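Local coordinates for 2-hydroxyisobutanoyl-CoA mutase large subunit (PDB 4R3U), which catalyses, together with the cobalamin-binding small subunit HcmB, the isomerization of 2-hydroxyisobutanoyl-CoA and (3S)-3-hydroxybutanoyl-CoA, at residues M189-E195 with I544-K548; R234-T238 with E281-M287; L213-M217 with T446-I450. Residue numbers count along the deposited sequence, not the author numbering.

Contact 1 of 3, residues M189-E195 with I544-K548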
loop_
_atom_site.group_PDB
_atom_site.type_symbol
_atom_site.label_atom_id
_atom_site.label_comp_id
_atom_site.label_asym_id
_atom_site.label_seq_id
_atom_site.Cartn_x
_atom_site.Cartn_y
_atom_site.Cartn_z
ATOM N N MET A 189 -4.845 -36.057 -15.365
ATOM C CA MET A 189 -6.008 -36.128 -14.476
ATOM C C MET A 189 -7.007 -35.049 -14.793
ATOM O O MET A 189 -8.219 -35.320 -14.766
ATOM C CB MET A 189 -5.599 -36.027 -13.006
ATOM C CG MET A 189 -5.034 -37.296 -12.438
ATOM S SD MET A 189 -4.494 -37.073 -10.731
ATOM C CE MET A 189 -3.680 -38.645 -10.446
ATOM N N TYR A 190 -6.504 -33.827 -15.101
ATOM C CA TYR A 190 -7.346 -32.698 -15.453
ATOM C C TYR A 190 -8.118 -32.982 -16.742
ATOM O O TYR A 190 -9.339 -32.760 -16.791
ATOM C CB TYR A 190 -6.518 -31.407 -15.558
ATOM C CG TYR A 190 -7.351 -30.141 -15.499
ATOM C CD1 TYR A 190 -7.886 -29.684 -14.291
ATOM C CD2 TYR A 190 -7.568 -29.374 -16.639
ATOM C CE1 TYR A 190 -8.626 -28.496 -14.226
ATOM C CE2 TYR A 190 -8.315 -28.190 -16.589
ATOM C CZ TYR A 190 -8.841 -27.753 -15.381
ATOM O OH TYR A 190 -9.563 -26.577 -15.340
ATOM N N VAL A 191 -7.399 -33.517 -17.769
ATOM C CA VAL A 191 -7.954 -33.879 -19.071
ATOM C C VAL A 191 -8.999 -34.977 -18.899
ATOM O O VAL A 191 -10.119 -34.824 -19.391
ATOM C CB VAL A 191 -6.851 -34.210 -20.122
ATOM C CG1 VAL A 191 -7.439 -34.824 -21.402
ATOM C CG2 VAL A 191 -6.040 -32.966 -20.454
ATOM N N ALA A 192 -8.655 -36.050 -18.156
ATOM C CA ALA A 192 -9.552 -37.160 -17.830
ATOM C C ALA A 192 -10.820 -36.652 -17.131
ATOM O O ALA A 192 -11.912 -37.099 -17.487
ATOM C CB ALA A 192 -8.832 -38.166 -16.945
ATOM N N LEU A 193 -10.688 -35.686 -16.188
ATOM C CA LEU A 193 -11.816 -35.071 -15.467
ATOM C C LEU A 193 -12.744 -34.277 -16.424
ATOM O O LEU A 193 -13.960 -34.428 -16.353
ATOM C CB LEU A 193 -11.317 -34.180 -14.298
ATOM C CG LEU A 193 -12.388 -33.439 -13.463
ATOM C CD1 LEU A 193 -13.299 -34.394 -12.710
ATOM C CD2 LEU A 193 -11.757 -32.510 -12.477
ATOM N N GLY A 194 -12.143 -33.470 -17.297
ATOM C CA GLY A 194 -12.833 -32.666 -18.297
ATOM C C GLY A 194 -13.641 -33.513 -19.242
ATOM O O GLY A 194 -14.786 -33.170 -19.543
ATOM N N GLU A 195 -13.071 -34.665 -19.663
ATOM C CA GLU A 195 -13.731 -35.637 -20.533
ATOM C C GLU A 195 -14.928 -36.271 -19.815
ATOM O O GLU A 195 -16.036 -36.289 -20.367
ATOM C CB GLU A 195 -12.735 -36.704 -21.029
ATOM C CG GLU A 195 -11.835 -36.207 -22.155
ATOM C CD GLU A 195 -10.692 -37.103 -22.609
ATOM O OE1 GLU A 195 -10.328 -37.031 -23.806
ATOM O OE2 GLU A 195 -10.123 -37.832 -21.765
ATOM N N ILE A 544 -3.093 -40.282 -19.549
ATOM C CA ILE A 544 -4.537 -39.985 -19.483
ATOM C C ILE A 544 -5.317 -41.315 -19.300
ATOM O O ILE A 544 -6.169 -41.394 -18.413
ATOM C CB ILE A 544 -5.080 -39.095 -20.664
ATOM C CG1 ILE A 544 -4.357 -37.730 -20.733
ATOM C CG2 ILE A 544 -6.596 -38.856 -20.537
ATOM C CD1 ILE A 544 -4.408 -37.041 -22.104
ATOM N N GLU A 545 -4.966 -42.371 -20.066
ATOM C CA GLU A 545 -5.614 -43.681 -19.937
ATOM C C GLU A 545 -5.346 -44.348 -18.588
ATOM O O GLU A 545 -6.258 -44.915 -17.973
ATOM C CB GLU A 545 -5.253 -44.597 -21.105
ATOM C CG GLU A 545 -6.000 -44.256 -22.390
ATOM C CD GLU A 545 -7.506 -44.100 -22.247
ATOM O OE1 GLU A 545 -8.159 -45.076 -21.813
ATOM O OE2 GLU A 545 -8.020 -42.982 -22.499
ATOM N N LEU A 546 -4.118 -44.195 -18.095
ATOM C CA LEU A 546 -3.680 -44.727 -16.812
ATOM C C LEU A 546 -4.467 -44.163 -15.627
ATOM O O LEU A 546 -5.068 -44.940 -14.881
ATOM C CB LEU A 546 -2.175 -44.493 -16.619
ATOM C CG LEU A 546 -1.244 -45.555 -17.220
ATOM C CD1 LEU A 546 0.162 -45.001 -17.380
ATOM C CD2 LEU A 546 -1.247 -46.835 -16.379
ATOM N N VAL A 547 -4.457 -42.831 -15.446
ATOM C CA VAL A 547 -5.212 -42.124 -14.384
ATOM C C VAL A 547 -6.724 -42.496 -14.393
ATOM O O VAL A 547 -7.296 -42.773 -13.325
ATOM C CB VAL A 547 -4.946 -40.589 -14.326
ATOM C CG1 VAL A 547 -3.455 -40.301 -14.163
ATOM C CG2 VAL A 547 -5.518 -39.846 -15.529
ATOM N N LYS A 548 -7.320 -42.601 -15.619
ATOM C CA LYS A 548 -8.706 -43.011 -15.860
ATOM C C LYS A 548 -8.918 -44.416 -15.326
ATOM O O LYS A 548 -9.929 -44.675 -14.659
ATOM C CB LYS A 548 -9.036 -42.991 -17.366
ATOM C CG LYS A 548 -9.540 -41.658 -17.867
ATOM C CD LYS A 548 -9.535 -41.580 -19.373
ATOM C CE LYS A 548 -10.444 -40.483 -19.884
ATOM N NZ LYS A 548 -10.521 -40.482 -21.376
#
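On the outside of the TIM barrel, helix 183-196, which follows barrel strand 175-178, is crossed by helix 540-549 from near the C-terminal end of the modelled chain. The short axes of 189-195 and 544-548 run at 68° to each other and approach to 8.7 Å, close enough for the small Ala-192 to sit directly against the facing helix. Its CB touches Val-547 CG2 at 4.0 Å and the aliphatic CG of Lys-548 at 3.7 Å, while Ile-544 CG2 lies 4.3 Å from the same Ala-192 CB. Apolar contacts lie to both sides of this point. Met-189 CG meets Val-547 CB at 3.8 Å, although the CA-to-CB bond of Met-189 points away, and Val-191 CG1 meets Ile-544 CD1 at 3.8 Å. Tyr-239 of helix 226-243 touches both Val-191 and Ile-544, and Leu-158 of helix 158-164 reaches Ala-192, so neighbouring barrel helices share the packing. Leu-546 turns instead to helix 518-532, among Met-524, Leu-525 and Leu-528. The contact becomes polar toward its more exposed margin, where Lys-548 stretches out with chi2 to chi4 all t. Its ammonium group belongs to a charged network: Lys-548 NZ has a long salt bridge of 3.7 Å to Glu-545 OE2 and donates a hydrogen bond within a short salt bridge of 2.7 Å to Glu-195 OE2.

Contact 2 of 3, residues R234-T238 with E281-M287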
loop_
_atom_site.group_PDB
_atom_site.type_symbol
_atom_site.label_atom_id
_atom_site.label_comp_id
_atom_site.label_asym_id
_atom_site.label_seq_id
_atom_site.Cartn_x
_atom_site.Cartn_y
_atom_site.Cartn_z
ATOM N N ARG A 234 8.456 -31.023 -22.466
ATOM C CA ARG A 234 8.288 -30.982 -23.916
ATOM C C ARG A 234 6.990 -31.692 -24.291
ATOM O O ARG A 234 6.174 -31.119 -25.004
ATOM C CB ARG A 234 9.512 -31.637 -24.560
ATOM C CG ARG A 234 9.636 -31.514 -26.058
ATOM C CD ARG A 234 10.367 -32.733 -26.594
ATOM N NE ARG A 234 9.600 -33.959 -26.356
ATOM C CZ ARG A 234 9.979 -35.178 -26.714
ATOM N NH1 ARG A 234 9.211 -36.221 -26.450
ATOM N NH2 ARG A 234 11.132 -35.366 -27.334
ATOM N N ASP A 235 6.761 -32.901 -23.769
ATOM C CA ASP A 235 5.511 -33.642 -24.007
ATOM C C ASP A 235 4.270 -32.884 -23.499
ATOM O O ASP A 235 3.213 -32.921 -24.133
ATOM C CB ASP A 235 5.572 -35.027 -23.366
ATOM C CG ASP A 235 6.507 -36.000 -24.024
ATOM O OD1 ASP A 235 7.257 -35.588 -24.932
ATOM O OD2 ASP A 235 6.519 -37.165 -23.610
ATOM N N ILE A 236 4.412 -32.191 -22.370
ATOM C CA ILE A 236 3.313 -31.383 -21.839
ATOM C C ILE A 236 3.024 -30.272 -22.847
ATOM O O ILE A 236 1.869 -30.081 -23.230
ATOM C CB ILE A 236 3.593 -30.837 -20.409
ATOM C CG1 ILE A 236 3.663 -31.980 -19.381
ATOM C CG2 ILE A 236 2.555 -29.791 -20.010
ATOM C CD1 ILE A 236 4.340 -31.550 -18.006
ATOM N N ILE A 237 4.085 -29.593 -23.309
ATOM C CA ILE A 237 4.000 -28.481 -24.261
ATOM C C ILE A 237 3.416 -28.887 -25.585
ATOM O O ILE A 237 2.426 -28.274 -25.986
ATOM C CB ILE A 237 5.321 -27.664 -24.361
ATOM C CG1 ILE A 237 5.516 -26.818 -23.074
ATOM C CG2 ILE A 237 5.360 -26.781 -25.631
ATOM C CD1 ILE A 237 6.952 -26.357 -22.824
ATOM N N THR A 238 3.976 -29.937 -26.240
ATOM C CA THR A 238 3.490 -30.445 -27.543
ATOM C C THR A 238 2.058 -30.979 -27.492
ATOM O O THR A 238 1.298 -30.720 -28.419
ATOM C CB THR A 238 4.447 -31.455 -28.157
ATOM O OG1 THR A 238 4.542 -32.598 -27.302
ATOM C CG2 THR A 238 5.826 -30.867 -28.407
ATOM N N GLU A 281 14.175 -27.420 -27.369
ATOM C CA GLU A 281 13.710 -28.789 -27.171
ATOM C C GLU A 281 12.416 -29.086 -27.904
ATOM O O GLU A 281 12.285 -30.175 -28.468
ATOM C CB GLU A 281 13.574 -29.112 -25.669
ATOM C CG GLU A 281 14.745 -29.867 -25.064
ATOM C CD GLU A 281 15.615 -30.675 -25.994
ATOM O OE1 GLU A 281 16.604 -30.109 -26.512
ATOM O OE2 GLU A 281 15.300 -31.864 -26.219
ATOM N N VAL A 282 11.454 -28.133 -27.871
ATOM C CA VAL A 282 10.155 -28.259 -28.547
ATOM C C VAL A 282 10.320 -28.157 -30.074
ATOM O O VAL A 282 9.787 -28.997 -30.783
ATOM C CB VAL A 282 9.064 -27.301 -27.991
ATOM C CG1 VAL A 282 7.720 -27.553 -28.669
ATOM C CG2 VAL A 282 8.918 -27.443 -26.473
ATOM N N THR A 283 11.080 -27.163 -30.572
ATOM C CA THR A 283 11.287 -26.976 -32.013
ATOM C C THR A 283 12.069 -28.104 -32.666
ATOM O O THR A 283 11.871 -28.367 -33.861
ATOM C CB THR A 283 11.805 -25.576 -32.371
ATOM O OG1 THR A 283 13.068 -25.360 -31.750
ATOM C CG2 THR A 283 10.828 -24.486 -31.999
ATOM N N LYS A 284 12.905 -28.810 -31.853
ATOM C CA LYS A 284 13.716 -29.967 -32.240
ATOM C C LYS A 284 12.803 -31.098 -32.737
ATOM O O LYS A 284 13.218 -31.877 -33.588
ATOM C CB LYS A 284 14.539 -30.427 -31.031
ATOM C CG LYS A 284 15.826 -31.179 -31.332
ATOM C CD LYS A 284 16.495 -31.618 -30.013
ATOM C CE LYS A 284 17.328 -32.890 -30.164
ATOM N NZ LYS A 284 17.454 -33.653 -28.883
ATOM N N THR A 285 11.541 -31.150 -32.244
ATOM C CA THR A 285 10.515 -32.142 -32.635
ATOM C C THR A 285 9.928 -31.823 -34.018
ATOM O O THR A 285 9.107 -32.584 -34.530
ATOM C CB THR A 285 9.331 -32.166 -31.616
ATOM O OG1 THR A 285 8.569 -30.959 -31.741
ATOM C CG2 THR A 285 9.770 -32.378 -30.178
ATOM N N GLY A 286 10.304 -30.681 -34.575
ATOM C CA GLY A 286 9.783 -30.210 -35.847
ATOM C C GLY A 286 8.574 -29.312 -35.684
ATOM O O GLY A 286 7.983 -28.868 -36.676
ATOM N N MET A 287 8.189 -29.032 -34.421
ATOM C CA MET A 287 7.080 -28.131 -34.112
ATOM C C MET A 287 7.588 -26.713 -34.291
ATOM O O MET A 287 8.588 -26.349 -33.679
ATOM C CB MET A 287 6.551 -28.341 -32.687
ATOM C CG MET A 287 5.417 -27.408 -32.346
ATOM S SD MET A 287 4.472 -27.873 -30.901
ATOM C CE MET A 287 3.464 -29.166 -31.611
#
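Apolar and aliphatic contacts join helix 226-243 to the C-terminal end of helix 264-283 and the turn after it. Val-282 is central: its CG2 meets Ile-237 CG2 at 3.7 Å, and its CG1 meets Thr-238 CG2 at 3.8 Å. That Thr-238 methyl also lies 4.1 Å from Met-287 SD. Arg-234 contributes its alkyl part, with CD 3.7 Å from Glu-281 O and equally far from Thr-285 CG2.

The polar bonds lie within each segment or go to residues outside the pair. Arg-234 NH1 forms a 2.6 Å salt bridge to Asp-235 OD1, and its NH2 reaches Glu-535 O. A type I turn from Thr-283 to Gly-286 is closed by Gly-286 N to Thr-283 O at 2.9 Å. Thr-285 OG1 donates to Val-282 O at 2.5 Å, and Gly-286 takes a positive phi of 92°, where a CB would jam against Thr-285 O, which calls for glycine.

Helix 226-243 follows barrel strand 206-208, and helix 264-283 comes after strand 252-253 with short helix 255-259 between. Ile-237 lies about 7 Å, side chain to side chain, from the substrate-binding Arg-295; Phe-292 covers Val-282 and Met-287, and Ile-236 packs on helix 183-196.

Contact 3 of 3, residues L213-M217 with T446-I450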
loop_
_atom_site.group_PDB
_atom_site.type_symbol
_atom_site.label_atom_id
_atom_site.label_comp_id
_atom_site.label_asym_id
_atom_site.label_seq_id
_atom_site.Cartn_x
_atom_site.Cartn_y
_atom_site.Cartn_z
ATOM N N LEU A 213 13.540 -26.891 -15.024
ATOM C CA LEU A 213 14.855 -26.247 -14.977
ATOM C C LEU A 213 15.026 -25.375 -13.728
ATOM O O LEU A 213 16.059 -25.455 -13.047
ATOM C CB LEU A 213 15.184 -25.528 -16.313
ATOM C CG LEU A 213 15.203 -26.458 -17.594
ATOM C CD1 LEU A 213 15.302 -25.676 -18.868
ATOM C CD2 LEU A 213 16.293 -27.496 -17.545
ATOM N N LYS A 214 13.954 -24.680 -13.335
ATOM C CA LYS A 214 13.962 -23.831 -12.158
ATOM C C LYS A 214 13.932 -24.642 -10.873
ATOM O O LYS A 214 14.248 -24.112 -9.818
ATOM C CB LYS A 214 12.831 -22.778 -12.235
ATOM C CG LYS A 214 11.417 -23.311 -12.141
ATOM C CD LYS A 214 10.848 -23.279 -10.735
ATOM C CE LYS A 214 9.359 -23.529 -10.787
ATOM N NZ LYS A 214 8.998 -24.956 -11.079
ATOM N N GLU A 215 13.526 -25.928 -10.956
ATOM C CA GLU A 215 13.493 -26.867 -9.823
ATOM C C GLU A 215 14.919 -27.263 -9.461
ATOM O O GLU A 215 15.273 -27.248 -8.289
ATOM C CB GLU A 215 12.647 -28.103 -10.168
ATOM C CG GLU A 215 11.139 -27.820 -10.237
ATOM C CD GLU A 215 10.543 -27.237 -8.972
ATOM O OE1 GLU A 215 11.035 -27.575 -7.879
ATOM O OE2 GLU A 215 9.656 -26.365 -9.073
ATOM N N TYR A 216 15.761 -27.543 -10.482
ATOM C CA TYR A 216 17.179 -27.862 -10.259
ATOM C C TYR A 216 17.928 -26.634 -9.736
ATOM O O TYR A 216 18.772 -26.738 -8.846
ATOM C CB TYR A 216 17.838 -28.405 -11.542
ATOM C CG TYR A 216 17.224 -29.698 -12.029
ATOM C CD1 TYR A 216 17.372 -30.881 -11.308
ATOM C CD2 TYR A 216 16.508 -29.747 -13.220
ATOM C CE1 TYR A 216 16.782 -32.072 -11.741
ATOM C CE2 TYR A 216 15.925 -30.934 -13.669
ATOM C CZ TYR A 216 16.053 -32.092 -12.921
ATOM O OH TYR A 216 15.464 -33.259 -13.355
ATOM N N MET A 217 17.580 -25.472 -10.290
ATOM C CA MET A 217 18.133 -24.169 -9.987
ATOM C C MET A 217 17.690 -23.675 -8.592
ATOM O O MET A 217 18.520 -23.161 -7.827
ATOM C CB MET A 217 17.598 -23.163 -11.030
ATOM C CG MET A 217 18.328 -23.115 -12.321
ATOM S SD MET A 217 17.843 -21.581 -13.164
ATOM C CE MET A 217 18.512 -21.907 -14.766
ATOM N N THR A 446 22.357 -23.856 -20.542
ATOM C CA THR A 446 21.631 -23.935 -19.288
ATOM C C THR A 446 21.909 -25.218 -18.562
ATOM O O THR A 446 22.388 -25.162 -17.435
ATOM C CB THR A 446 20.145 -23.645 -19.541
ATOM O OG1 THR A 446 20.006 -22.329 -20.061
ATOM C CG2 THR A 446 19.297 -23.804 -18.336
ATOM N N ILE A 447 21.611 -26.366 -19.198
ATOM C CA ILE A 447 21.780 -27.708 -18.629
ATOM C C ILE A 447 23.168 -27.958 -18.079
ATOM O O ILE A 447 23.279 -28.365 -16.920
ATOM C CB ILE A 447 21.185 -28.841 -19.507
ATOM C CG1 ILE A 447 19.660 -28.610 -19.661
ATOM C CG2 ILE A 447 21.474 -30.226 -18.894
ATOM C CD1 ILE A 447 18.958 -29.546 -20.518
ATOM N N LYS A 448 24.214 -27.613 -18.848
ATOM C CA LYS A 448 25.612 -27.764 -18.418
ATOM C C LYS A 448 25.936 -26.919 -17.181
ATOM O O LYS A 448 26.567 -27.424 -16.253
ATOM C CB LYS A 448 26.605 -27.459 -19.560
ATOM C CG LYS A 448 26.429 -28.326 -20.815
ATOM C CD LYS A 448 26.538 -29.884 -20.651
ATOM C CE LYS A 448 25.210 -30.652 -20.755
ATOM N NZ LYS A 448 24.320 -30.238 -21.898
ATOM N N LEU A 449 25.455 -25.659 -17.158
ATOM C CA LEU A 449 25.638 -24.719 -16.056
ATOM C C LEU A 449 24.858 -25.138 -14.823
ATOM O O LEU A 449 25.317 -24.872 -13.713
ATOM C CB LEU A 449 25.286 -23.289 -16.497
ATOM C CG LEU A 449 26.420 -22.385 -17.016
ATOM C CD1 LEU A 449 27.436 -23.158 -17.821
ATOM C CD2 LEU A 449 25.863 -21.251 -17.853
ATOM N N ILE A 450 23.701 -25.811 -15.010
ATOM C CA ILE A 450 22.882 -26.378 -13.929
ATOM C C ILE A 450 23.681 -27.547 -13.360
ATOM O O ILE A 450 23.827 -27.648 -12.142
ATOM C CB ILE A 450 21.449 -26.797 -14.406
ATOM C CG1 ILE A 450 20.537 -25.557 -14.610
ATOM C CG2 ILE A 450 20.807 -27.811 -13.453
ATOM C CD1 ILE A 450 19.131 -25.840 -15.248
#
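Ile-450 has the most surface covered here, 85 Å², and its side chain fills the space between the two helices. Its CG2 lies 3.6 Å from Tyr-216 CB and its CG1 4.0 Å from Met-217 CG. Ile-450 CD1 is 3.8 Å from the backbone Leu-213 O. Leu-213, with 50 Å² buried, points toward the other helix one turn earlier: its CD2 touches Ile-450 CD1 at 4.0 Å and Ile-447 CG1 at 4.1 Å.

The short axes run in similar directions, 23° apart, but remain 10.7 Å from each other, so the branched side chains bridge a rather wide gap. Helix 213-219 lies in the connection between strand 206-208 and helix 226-243 of the TIM barrel, whereas helix 446-451 comes from the part of the chain that follows the last barrel strand, 375-377. The contact thus lays a later element against a strand-to-helix connection of the barrel. Barrel helices 226-243 and 264-283 border it, with Ile-226 touching Ile-447 and Ile-450, and Asn-274 touching Leu-213 and Thr-446.

Met-217, with 37 Å² covered, starts sideways, but its extended chain, chi2 and chi3 both t, brings CE to 4.1 Å from Thr-446 CG2. Its side chain is about 9 Å from the bound cobalamin and about 8 Å from that of the substrate-binding His-256. The Tyr-216 OH is hydrogen-bonded to Tyr-224 O.

From the N terminus, the chain supplies 189-195 of contact 1, then 213-217 of contact 3, then 234-238 of contact 2. The loops close in reverse order: contact 2 at 281-287, contact 3 at 446-450 and contact 1 at 544-548, so the three nest without crossing. The innermost joins helix 226-243 to the end of helix 264-283 and the turn after it; the other two each bring a later helix, 446-451 or 540-549, back to the third- and fourth-strand region of the barrel. Contacts 2 and 3 are neighbours, about 6 Å apart at their nearest atoms, contacts 1 and 3 about 17 Å. Helix 226-243 supplies one side of contact 2 and touches contacts 1 and 3.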